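Local coordinates for protein cysteine desulfurase (Fervidobacterium islandicum, PDB 6A6E) that probably takes sulfur from L-cysteine with the help of pyridoxal 5'-phosphate, leaving alanine and a persulfide sulfur for iron-sulfur cluster assembly by the Suf system, at residues R33-D38 with K407-V412; A115-L120 with E254-F259; L168-S173 with E200-A205; Y59-I64 with Q288-A293. All blocks are in the same frame, centred on the assembly; numbering follows the deposited sequence. Where two conformers were deposited one is given.

Contact 1. Residues R33-D38 with K407-V412; sequences RLVYLD and KEDIDV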
# COMPACT_ATOMS: atom_id res chain seq x y z
N ARG A 33 -5.72 -7.94 -32.40
CA ARG A 33 -5.92 -8.33 -31.03
C ARG A 33 -4.66 -8.01 -30.21
O ARG A 33 -3.51 -8.02 -30.71
CB ARG A 33 -6.30 -9.81 -30.89
CG ARG A 33 -5.13 -10.75 -31.14
CD ARG A 33 -5.51 -12.23 -31.10
NE ARG A 33 -4.33 -13.06 -31.33
CZ ARG A 33 -3.46 -13.44 -30.41
NH1 ARG A 33 -3.66 -13.12 -29.12
NH2 ARG A 33 -2.39 -14.16 -30.76
N LEU A 34 -4.93 -7.74 -28.94
CA LEU A 34 -3.89 -7.44 -27.96
C LEU A 34 -3.05 -8.67 -27.78
O LEU A 34 -3.53 -9.74 -27.45
CB LEU A 34 -4.51 -6.99 -26.61
CG LEU A 34 -3.49 -6.92 -25.45
CD1 LEU A 34 -2.42 -5.85 -25.73
CD2 LEU A 34 -4.20 -6.68 -24.13
N VAL A 35 -1.77 -8.52 -28.01
CA VAL A 35 -0.81 -9.54 -27.71
C VAL A 35 0.05 -9.01 -26.53
O VAL A 35 1.02 -8.29 -26.73
CB VAL A 35 0.05 -9.90 -28.95
CG1 VAL A 35 1.16 -10.83 -28.55
CG2 VAL A 35 -0.83 -10.60 -30.00
N TYR A 36 -0.26 -9.45 -25.31
CA TYR A 36 0.32 -8.81 -24.10
C TYR A 36 1.57 -9.53 -23.67
O TYR A 36 1.50 -10.63 -23.11
CB TYR A 36 -0.69 -8.73 -22.95
CG TYR A 36 -0.19 -7.92 -21.78
CD1 TYR A 36 -0.27 -6.55 -21.77
CD2 TYR A 36 0.43 -8.53 -20.71
CE1 TYR A 36 0.24 -5.79 -20.72
CE2 TYR A 36 0.86 -7.78 -19.60
CZ TYR A 36 0.79 -6.43 -19.63
OH TYR A 36 1.22 -5.68 -18.56
N LEU A 37 2.71 -8.92 -23.98
CA LEU A 37 4.03 -9.47 -23.64
C LEU A 37 4.87 -8.54 -22.72
O LEU A 37 6.13 -8.50 -22.82
CB LEU A 37 4.83 -9.85 -24.90
CG LEU A 37 4.16 -10.89 -25.82
CD1 LEU A 37 4.97 -11.05 -27.07
CD2 LEU A 37 4.05 -12.25 -25.14
N ASP A 38 4.18 -7.84 -21.81
CA ASP A 38 4.85 -6.98 -20.81
C ASP A 38 4.53 -7.48 -19.38
O ASP A 38 4.40 -6.70 -18.43
CB ASP A 38 4.39 -5.56 -20.95
CG ASP A 38 5.31 -4.57 -20.24
OD1 ASP A 38 6.51 -4.92 -20.01
OD2 ASP A 38 4.81 -3.44 -19.98
N LYS A 407 1.62 -19.75 -28.04
CA LYS A 407 2.66 -19.78 -29.05
C LYS A 407 2.32 -18.90 -30.20
O LYS A 407 3.19 -18.27 -30.77
CB LYS A 407 2.90 -21.19 -29.53
CG LYS A 407 3.73 -21.94 -28.52
CD LYS A 407 3.89 -23.38 -28.94
CE LYS A 407 4.99 -24.06 -28.15
NZ LYS A 407 4.49 -25.41 -27.82
N GLU A 408 1.04 -18.79 -30.52
CA GLU A 408 0.65 -17.82 -31.54
C GLU A 408 1.01 -16.36 -31.21
O GLU A 408 1.46 -15.60 -32.10
CB GLU A 408 -0.83 -17.96 -31.85
CG GLU A 408 -1.21 -16.96 -32.93
CD GLU A 408 -2.67 -17.00 -33.31
OE1 GLU A 408 -3.03 -17.90 -34.11
OE2 GLU A 408 -3.43 -16.11 -32.86
N ASP A 409 0.83 -15.95 -29.94
CA ASP A 409 1.29 -14.63 -29.47
C ASP A 409 2.74 -14.42 -29.82
O ASP A 409 3.15 -13.38 -30.33
CB ASP A 409 1.14 -14.47 -27.95
CG ASP A 409 -0.29 -14.39 -27.49
OD1 ASP A 409 -1.17 -13.94 -28.26
OD2 ASP A 409 -0.54 -14.67 -26.26
N ILE A 410 3.54 -15.40 -29.50
CA ILE A 410 4.95 -15.33 -29.79
C ILE A 410 5.21 -15.21 -31.33
O ILE A 410 6.07 -14.37 -31.76
CB ILE A 410 5.64 -16.52 -29.15
CG1 ILE A 410 5.58 -16.36 -27.63
CG2 ILE A 410 7.09 -16.63 -29.59
CD1 ILE A 410 6.07 -17.55 -26.84
N ASP A 411 4.46 -15.97 -32.13
CA ASP A 411 4.58 -15.89 -33.62
C ASP A 411 4.22 -14.50 -34.14
O ASP A 411 4.84 -14.00 -35.08
CB ASP A 411 3.66 -16.93 -34.30
CG ASP A 411 4.12 -18.37 -34.08
OD1 ASP A 411 5.25 -18.58 -33.70
OD2 ASP A 411 3.35 -19.31 -34.31
N VAL A 412 3.22 -13.86 -33.53
CA VAL A 412 2.98 -12.45 -33.86
C VAL A 412 4.17 -11.55 -33.53
O VAL A 412 4.50 -10.64 -34.33
CB VAL A 412 1.66 -11.93 -33.25
CG1 VAL A 412 1.41 -10.46 -33.62
CG2 VAL A 412 0.50 -12.79 -33.71
O HOH W 1 -2.98 -13.72 -34.00
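Arg33 meets Asp409 at about a right angle, and the guanidinium turns both terminal nitrogens to a single carboxylate oxygen. NH1 and NH2 of Arg33 each lie 2.8 Å from OD1 of Asp409, and their N-H...O angles of 140° and 139° show the bent geometry expected when two donors share one acceptor. OD1 sits near the guanidinium plane. NH1 reaches it almost in line with the CG-OD1 bond, whereas NH2 comes from the anti side, somewhat out of the carboxylate plane. The chain of Arg33 is extended from CG to NE, which carries NE toward the helix. Glu408 approaches the same group obliquely, with its carboxylate plane 45° from the guanidinium, and OE2 makes only a weak, though charged, bond to Arg33 NH2 at 3.0 Å. A water reinforces that side: it accepts from Arg33 NE and donates to Glu408 OE2 at 2.7 Å. Next to the charged groups, Val35 and Asp409 slide past each other in opposite directions, with Val35 CG1 3.7 Å from Asp409 CB. Val35 CG2 covers one guanidinium face toward its rim and also approaches Val412 CG1, at 4.3 Å. The contact thus lays the start of helix 407-423 against strand 32-36 of the six-stranded mixed sheet, where Val35 and Val412 both touch Val368. Asp409 OD2 is held separately by Asn405 ND2. One cation shared by two carboxylates should ease the repulsion between Glu408 and Asp409, and probably favours the ionised form of both.

Contact 2. Residues A115-L120 with E254-F259; sequences AKSGIL and EQLEPF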
# COMPACT_ATOMS: atom_id res chain seq x y z
N ALA A 115 19.22 -2.64 10.32
CA ALA A 115 20.11 -1.64 10.90
C ALA A 115 19.64 -1.19 12.30
O ALA A 115 20.43 -1.03 13.23
CB ALA A 115 20.21 -0.44 9.99
N LYS A 116 18.33 -1.03 12.48
CA LYS A 116 17.81 -0.59 13.76
C LYS A 116 17.86 -1.66 14.79
O LYS A 116 17.82 -1.36 15.96
CB LYS A 116 16.33 -0.11 13.64
CG LYS A 116 16.12 1.22 12.90
CD LYS A 116 14.69 1.80 13.16
CE LYS A 116 13.53 1.03 12.45
NZ LYS A 116 12.10 1.65 12.42
N SER A 117 17.84 -2.91 14.37
CA SER A 117 17.89 -4.00 15.28
C SER A 117 19.35 -4.29 15.73
O SER A 117 19.56 -5.23 16.47
CB SER A 117 17.35 -5.27 14.64
OG SER A 117 16.03 -5.10 14.09
N GLY A 118 20.32 -3.61 15.15
CA GLY A 118 21.70 -3.88 15.42
C GLY A 118 22.33 -5.08 14.76
O GLY A 118 23.41 -5.46 15.15
N ILE A 119 21.70 -5.65 13.72
CA ILE A 119 22.20 -6.80 13.04
C ILE A 119 23.12 -6.34 11.90
O ILE A 119 24.20 -6.92 11.68
CB ILE A 119 21.05 -7.60 12.50
CG1 ILE A 119 20.25 -8.18 13.64
CG2 ILE A 119 21.55 -8.67 11.50
CD1 ILE A 119 18.98 -8.89 13.26
N LEU A 120 22.69 -5.36 11.13
CA LEU A 120 23.52 -4.80 10.08
C LEU A 120 24.20 -3.57 10.60
O LEU A 120 23.53 -2.57 10.80
CB LEU A 120 22.69 -4.43 8.84
CG LEU A 120 23.41 -3.90 7.60
CD1 LEU A 120 24.47 -4.81 7.03
CD2 LEU A 120 22.34 -3.65 6.53
N GLU A 254 11.11 -12.41 15.23
CA GLU A 254 10.93 -12.12 16.65
C GLU A 254 11.98 -11.20 17.23
O GLU A 254 11.71 -10.62 18.27
CB GLU A 254 10.89 -13.40 17.50
CG GLU A 254 9.56 -14.12 17.44
CD GLU A 254 9.66 -15.59 17.86
OE1 GLU A 254 10.78 -16.15 18.05
OE2 GLU A 254 8.59 -16.23 17.99
N GLN A 255 13.13 -11.06 16.60
CA GLN A 255 14.20 -10.21 17.09
C GLN A 255 14.30 -8.85 16.33
O GLN A 255 15.19 -8.01 16.62
CB GLN A 255 15.53 -11.00 17.01
CG GLN A 255 15.54 -12.30 17.83
CD GLN A 255 15.20 -12.06 19.30
OE1 GLN A 255 14.23 -12.58 19.83
NE2 GLN A 255 15.98 -11.21 19.94
N LEU A 256 13.39 -8.61 15.38
CA LEU A 256 13.58 -7.47 14.49
C LEU A 256 12.80 -6.31 15.03
O LEU A 256 11.63 -6.51 15.39
CB LEU A 256 13.02 -7.75 13.10
CG LEU A 256 13.78 -8.31 11.94
CD1 LEU A 256 12.88 -8.13 10.69
CD2 LEU A 256 15.13 -7.63 11.75
N GLU A 257 13.42 -5.13 15.10
CA GLU A 257 12.69 -3.87 15.31
C GLU A 257 11.64 -3.62 14.15
O GLU A 257 11.96 -3.78 12.98
CB GLU A 257 13.66 -2.68 15.39
CG GLU A 257 13.02 -1.27 15.55
CD GLU A 257 12.43 -0.98 16.93
OE1 GLU A 257 12.64 -1.75 17.86
OE2 GLU A 257 11.70 0.01 17.08
N PRO A 258 10.41 -3.21 14.50
CA PRO A 258 9.42 -2.94 13.41
C PRO A 258 9.96 -1.88 12.51
O PRO A 258 10.68 -0.96 12.98
CB PRO A 258 8.20 -2.46 14.16
CG PRO A 258 8.28 -3.17 15.52
CD PRO A 258 9.77 -3.24 15.83
N PHE A 259 9.62 -1.95 11.23
CA PHE A 259 9.95 -0.87 10.30
C PHE A 259 9.05 0.40 10.55
O PHE A 259 9.54 1.48 10.85
CB PHE A 259 9.79 -1.41 8.83
CG PHE A 259 10.11 -0.44 7.80
CD1 PHE A 259 11.06 0.53 8.02
CD2 PHE A 259 9.39 -0.43 6.60
CE1 PHE A 259 11.37 1.46 7.06
CE2 PHE A 259 9.73 0.49 5.62
CZ PHE A 259 10.71 1.41 5.85
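Ser117 OG and the backbone N of Glu257 form the tight centre of this contact, in a hydrogen bond of 2.8 Å with an N-H...O angle of 155°. OG lies anti to the carbonyl carbon of its own residue, beside the backbone N, and it also hydrogen-bonds to Ser113 O one turn back, so the hydroxyl links the helix to the loop. Its surroundings are close: CA of Leu256 lies 3.4 Å from OG, and CD2 of Leu256 approaches the same oxygen. Lys116 reaches further along the loop. A bend at chi3 (-73°) sets CE 3.9 Å from Glu257 CG, and NZ beyond it donates to Pro258 O and to Phe259 O, each at 3.0 Å. The Pro258 carbonyl receives it in its plane, while at Phe259 the donor is tilted 26° from the plane; Tyr261 OH is a further partner of NZ. Helix 103-116, which starts at the cofactor-binding Thr103 and Thr104, runs out here in a Schellman motif, with Gly118 taking a positive phi and leading the chain away from the helix. Past this turn the packing thins. Ile119 offers only CD1, 4.3 Å from Leu256 CD2, and the side chain of Gln255 leads away from the helix end into an exposed position, where two conformers were deposited. The other end of the loop meets the second subunit: Glu257 OE1 makes a salt bridge to Arg142 of the second subunit while OE2 bonds to Tyr261 of its own chain, and the Phe259 ring meets Phe259 of that subunit.

Contact 3. Residues L168-S173 with E200-A205; sequences LKTKES and ETFKNA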
# COMPACT_ATOMS: atom_id res chain seq x y z
N LEU A 168 30.87 -18.88 -6.21
CA LEU A 168 32.04 -19.46 -5.47
C LEU A 168 33.27 -18.57 -5.40
O LEU A 168 33.87 -18.48 -4.35
CB LEU A 168 32.45 -20.81 -6.05
CG LEU A 168 31.30 -21.82 -5.97
CD1 LEU A 168 31.53 -23.04 -6.84
CD2 LEU A 168 31.05 -22.20 -4.52
N LYS A 169 33.62 -17.89 -6.50
CA LYS A 169 34.73 -16.89 -6.45
C LYS A 169 34.49 -15.68 -5.54
O LYS A 169 35.39 -15.22 -4.80
CB LYS A 169 35.06 -16.39 -7.85
CG LYS A 169 36.21 -17.17 -8.48
CD LYS A 169 37.15 -16.28 -9.31
CE LYS A 169 36.62 -15.98 -10.71
NZ LYS A 169 37.60 -15.21 -11.52
N THR A 170 33.26 -15.16 -5.57
CA THR A 170 32.94 -14.06 -4.64
C THR A 170 33.20 -14.40 -3.18
O THR A 170 33.66 -13.56 -2.41
CB THR A 170 31.49 -13.63 -4.79
OG1 THR A 170 31.25 -13.29 -6.16
CG2 THR A 170 31.18 -12.45 -3.83
N LYS A 171 32.91 -15.63 -2.79
CA LYS A 171 33.11 -16.09 -1.40
C LYS A 171 34.55 -16.06 -0.94
O LYS A 171 34.80 -15.88 0.23
CB LYS A 171 32.55 -17.52 -1.24
CG LYS A 171 33.04 -18.36 -0.05
CD LYS A 171 32.48 -17.98 1.31
CE LYS A 171 32.73 -19.11 2.31
NZ LYS A 171 31.99 -20.36 1.92
N GLU A 172 35.49 -16.23 -1.86
CA GLU A 172 36.91 -16.08 -1.52
C GLU A 172 37.23 -14.67 -1.16
O GLU A 172 37.86 -14.39 -0.16
CB GLU A 172 37.76 -16.50 -2.71
CG GLU A 172 37.55 -17.95 -3.08
CD GLU A 172 38.43 -18.36 -4.24
OE1 GLU A 172 39.14 -17.49 -4.83
OE2 GLU A 172 38.41 -19.56 -4.56
N SER A 173 36.73 -13.77 -1.98
CA SER A 173 36.91 -12.33 -1.85
C SER A 173 36.06 -11.62 -0.74
O SER A 173 36.51 -10.69 -0.04
CB SER A 173 36.57 -11.80 -3.22
OG SER A 173 36.88 -10.45 -3.28
N GLU A 200 24.09 -22.19 0.81
CA GLU A 200 25.28 -22.96 1.38
C GLU A 200 26.58 -22.26 1.27
O GLU A 200 27.42 -22.37 2.19
CB GLU A 200 25.40 -24.37 0.79
CG GLU A 200 24.12 -25.18 0.79
CD GLU A 200 23.44 -25.28 2.15
OE1 GLU A 200 24.13 -25.06 3.18
OE2 GLU A 200 22.21 -25.57 2.18
N THR A 201 26.79 -21.50 0.19
CA THR A 201 28.04 -20.75 0.07
C THR A 201 28.15 -19.66 1.14
O THR A 201 29.22 -19.38 1.64
CB THR A 201 28.11 -20.12 -1.33
OG1 THR A 201 27.93 -21.16 -2.30
CG2 THR A 201 29.38 -19.37 -1.55
N PHE A 202 27.05 -19.00 1.47
CA PHE A 202 27.09 -17.93 2.46
C PHE A 202 26.23 -18.36 3.63
O PHE A 202 25.10 -17.84 3.89
CB PHE A 202 26.63 -16.61 1.85
CG PHE A 202 27.48 -16.17 0.70
CD1 PHE A 202 28.73 -15.65 0.92
CD2 PHE A 202 27.07 -16.33 -0.59
CE1 PHE A 202 29.52 -15.27 -0.12
CE2 PHE A 202 27.86 -15.97 -1.65
CZ PHE A 202 29.08 -15.42 -1.40
N LYS A 203 26.77 -19.34 4.33
CA LYS A 203 26.01 -20.11 5.29
C LYS A 203 25.62 -19.28 6.53
O LYS A 203 24.55 -19.48 7.08
CB LYS A 203 26.85 -21.32 5.68
CG LYS A 203 26.08 -22.31 6.48
CD LYS A 203 25.27 -23.23 5.65
CE LYS A 203 24.65 -24.19 6.63
NZ LYS A 203 23.61 -24.99 5.95
N ASN A 204 26.47 -18.34 6.92
CA ASN A 204 26.22 -17.46 8.05
C ASN A 204 25.52 -16.15 7.74
O ASN A 204 25.31 -15.37 8.66
CB ASN A 204 27.53 -17.01 8.66
CG ASN A 204 28.14 -18.07 9.47
OD1 ASN A 204 27.54 -18.51 10.42
ND2 ASN A 204 29.32 -18.54 9.07
N ALA A 205 25.18 -15.89 6.48
CA ALA A 205 24.58 -14.60 6.13
C ALA A 205 23.09 -14.62 6.41
O ALA A 205 22.48 -15.69 6.46
CB ALA A 205 24.88 -14.21 4.70
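Lys171 folds its side chain over Thr201 through two bends. CG stands anti to the backbone N, a turn at chi2 (74°) sets the direction of CD, and a second at chi4 (-64°) swings NZ onto Thr201 O. That bond measures 3.0 Å and lies in the carbonyl plane on a lone pair, with a C=O...N angle of 142°. The two side chains run past each other in opposite directions. Their closest side-chain pair is Lys171 CB and Thr201 CG2, 3.7 Å apart. Thr201 directs this methyl anti to its backbone N, while OG1 turns to Leu197 O one turn back and is touched by Leu168 CD2 at 4.0 Å. The same CG2 also covers one face of the Phe202 ring, toward the rim. Phe202 CE1 in turn lies 3.9 Å from Lys171 CA, in an oblique approach. An ammonium at a carbonyl near the C-terminal end of helix 195-201 probably has a favourable electrostatic effect. Helices 164-173 and 195-201 meet here against the seven-stranded sheet: Phe202 touches Leu127 of strand 125-129 and Val180 of strand 179-183, and Thr170 also rests on Leu127.

Contact 4. Residues Y59-I64 with Q288-A293; sequences YHYSNI and QHITGA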
# COMPACT_ATOMS: atom_id res chain seq x y z
N TYR A 59 -20.13 -5.89 0.17
CA TYR A 59 -20.99 -6.62 1.11
C TYR A 59 -20.32 -7.13 2.39
O TYR A 59 -21.04 -7.47 3.37
CB TYR A 59 -21.71 -7.79 0.39
CG TYR A 59 -22.70 -7.37 -0.73
CD1 TYR A 59 -23.96 -6.84 -0.42
CD2 TYR A 59 -22.36 -7.47 -2.05
CE1 TYR A 59 -24.88 -6.44 -1.43
CE2 TYR A 59 -23.27 -7.12 -3.08
CZ TYR A 59 -24.53 -6.60 -2.75
OH TYR A 59 -25.41 -6.21 -3.73
N HIS A 60 -18.99 -7.21 2.43
CA HIS A 60 -18.32 -7.86 3.57
C HIS A 60 -17.24 -7.01 4.21
O HIS A 60 -16.34 -7.52 4.80
CB HIS A 60 -17.78 -9.20 3.18
CG HIS A 60 -18.85 -10.11 2.66
ND1 HIS A 60 -19.79 -10.69 3.49
CD2 HIS A 60 -19.21 -10.44 1.39
CE1 HIS A 60 -20.64 -11.38 2.76
NE2 HIS A 60 -20.33 -11.23 1.48
N TYR A 61 -17.36 -5.71 4.10
CA TYR A 61 -16.22 -4.81 4.34
C TYR A 61 -16.39 -3.96 5.58
O TYR A 61 -17.45 -3.42 5.80
CB TYR A 61 -16.02 -3.89 3.13
CG TYR A 61 -14.96 -2.87 3.41
CD1 TYR A 61 -13.63 -3.20 3.23
CD2 TYR A 61 -15.26 -1.66 4.01
CE1 TYR A 61 -12.63 -2.31 3.56
CE2 TYR A 61 -14.27 -0.77 4.35
CZ TYR A 61 -12.96 -1.11 4.10
OH TYR A 61 -11.92 -0.27 4.42
N SER A 62 -15.33 -3.86 6.37
CA SER A 62 -15.17 -2.91 7.43
C SER A 62 -13.73 -3.00 7.87
O SER A 62 -13.02 -3.83 7.40
CB SER A 62 -15.99 -3.28 8.67
OG SER A 62 -17.32 -2.88 8.54
N ASN A 63 -13.31 -2.16 8.80
CA ASN A 63 -11.93 -2.24 9.27
C ASN A 63 -11.83 -3.45 10.19
O ASN A 63 -12.83 -3.90 10.77
CB ASN A 63 -11.48 -0.96 9.96
CG ASN A 63 -9.95 -0.74 9.78
OD1 ASN A 63 -9.18 -1.74 9.61
ND2 ASN A 63 -9.52 0.53 9.80
N ILE A 64 -10.64 -3.97 10.33
CA ILE A 64 -10.47 -5.28 10.90
C ILE A 64 -9.74 -5.27 12.25
O ILE A 64 -9.13 -4.28 12.62
CB ILE A 64 -9.66 -6.13 9.93
CG1 ILE A 64 -8.33 -5.48 9.53
CG2 ILE A 64 -10.46 -6.40 8.70
CD1 ILE A 64 -7.44 -6.53 8.83
N GLN A 288 -4.09 -2.04 6.77
CA GLN A 288 -3.41 -2.59 5.64
C GLN A 288 -4.31 -2.52 4.40
O GLN A 288 -5.46 -2.05 4.47
CB GLN A 288 -3.01 -4.01 5.99
CG GLN A 288 -1.97 -4.07 7.09
CD GLN A 288 -0.73 -3.24 6.79
OE1 GLN A 288 -0.04 -3.46 5.78
NE2 GLN A 288 -0.46 -2.23 7.66
N HIS A 289 -3.83 -3.03 3.27
CA HIS A 289 -4.65 -3.15 2.07
C HIS A 289 -5.53 -4.37 2.20
O HIS A 289 -5.29 -5.41 1.59
CB HIS A 289 -3.80 -3.15 0.80
CG HIS A 289 -4.57 -3.14 -0.48
ND1 HIS A 289 -5.94 -2.97 -0.52
CD2 HIS A 289 -4.16 -3.22 -1.78
CE1 HIS A 289 -6.32 -2.91 -1.79
NE2 HIS A 289 -5.27 -3.12 -2.56
N ILE A 290 -6.58 -4.20 3.01
CA ILE A 290 -7.40 -5.31 3.45
C ILE A 290 -7.96 -6.04 2.23
O ILE A 290 -7.86 -7.25 2.14
CB ILE A 290 -8.59 -4.85 4.33
CG1 ILE A 290 -8.08 -4.17 5.63
CG2 ILE A 290 -9.49 -5.99 4.69
CD1 ILE A 290 -9.22 -3.38 6.24
N THR A 291 -8.53 -5.31 1.28
CA THR A 291 -9.14 -5.96 0.18
C THR A 291 -8.10 -6.50 -0.80
O THR A 291 -8.35 -7.48 -1.55
CB THR A 291 -10.09 -4.97 -0.54
OG1 THR A 291 -11.09 -4.54 0.41
CG2 THR A 291 -10.71 -5.67 -1.75
N GLY A 292 -6.92 -5.88 -0.84
CA GLY A 292 -5.80 -6.36 -1.70
C GLY A 292 -5.29 -7.71 -1.21
O GLY A 292 -5.02 -8.62 -2.01
N ALA A 293 -5.17 -7.83 0.10
CA ALA A 293 -4.80 -9.10 0.72
C ALA A 293 -5.85 -10.22 0.41
O ALA A 293 -5.51 -11.29 -0.04
CB ALA A 293 -4.66 -8.91 2.19
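Ile64 and Ile290 point at each other tip to tip, through their first two side-chain torsions. In Ile64, chi1 (54°) places CG1 between the backbone N and the carbonyl carbon; in Ile290, chi1 (-63°) places it anti to the carbonyl carbon. An extended chi2 in both then carries CD1 on toward the partner. The meeting joins the loop after helix 47-59 to the start of helix 290-306, where His289 is both the N-cap residue and the centre of an inverse gamma turn. Ile290 CD1 is the leading atom, 4.0 Å from Ile64 CG1, and Ile64 CD1 stands equally close to Ile290 CG1. Ile290 CD1 also lies 4.0 Å from Ser62 O and 3.7 Å from Asn63 OD1, with the Asn63 and Ile290 side chains crossing at about a right angle. Tyr61 meets the next residue of the helix, Thr291. Its CD1 lies 4.0 Å from Thr291 OG1 in an oblique approach to the ring, and this buried hydroxyl has no polar partner in the model. The ring's own hydroxyl is engaged elsewhere, by Ser42 of the second subunit. The second subunit also borders the loop: Asn63 O bonds to its Arg371, and the Asn63 side chain packs on its His235, a residue of the pyridoxal-phosphate pocket. The junction therefore borders the neighbouring active site, which fits the family's dimer-interface architecture. Within the loop, the backbone N of Ile64 donates to Asn63 OD1 at 2.8 Å with an N-H...O angle of 145°, in the plane of the amide and on a lone pair.

Read from the N terminus, the four contacts form a fully nested series in which none crosses another. Contact 1 closes the outermost loop, bringing the early strand 32-36 to the last helix, 407-423. Inside it, contact 4 joins the loop after helix 47-59 to the start of helix 290-306. Contact 2 lies within that loop and fastens the end of helix 103-116 to the segment after helix 250-253. Innermost is contact 3, between helices 164-173 and 195-201. Contacts 2 and 3 come within about 8 Å by nearest atoms, on the seven-stranded part of the fold, whereas contact 1 belongs to the six-stranded part. Contacts 1, 2 and 4 also touch the second subunit.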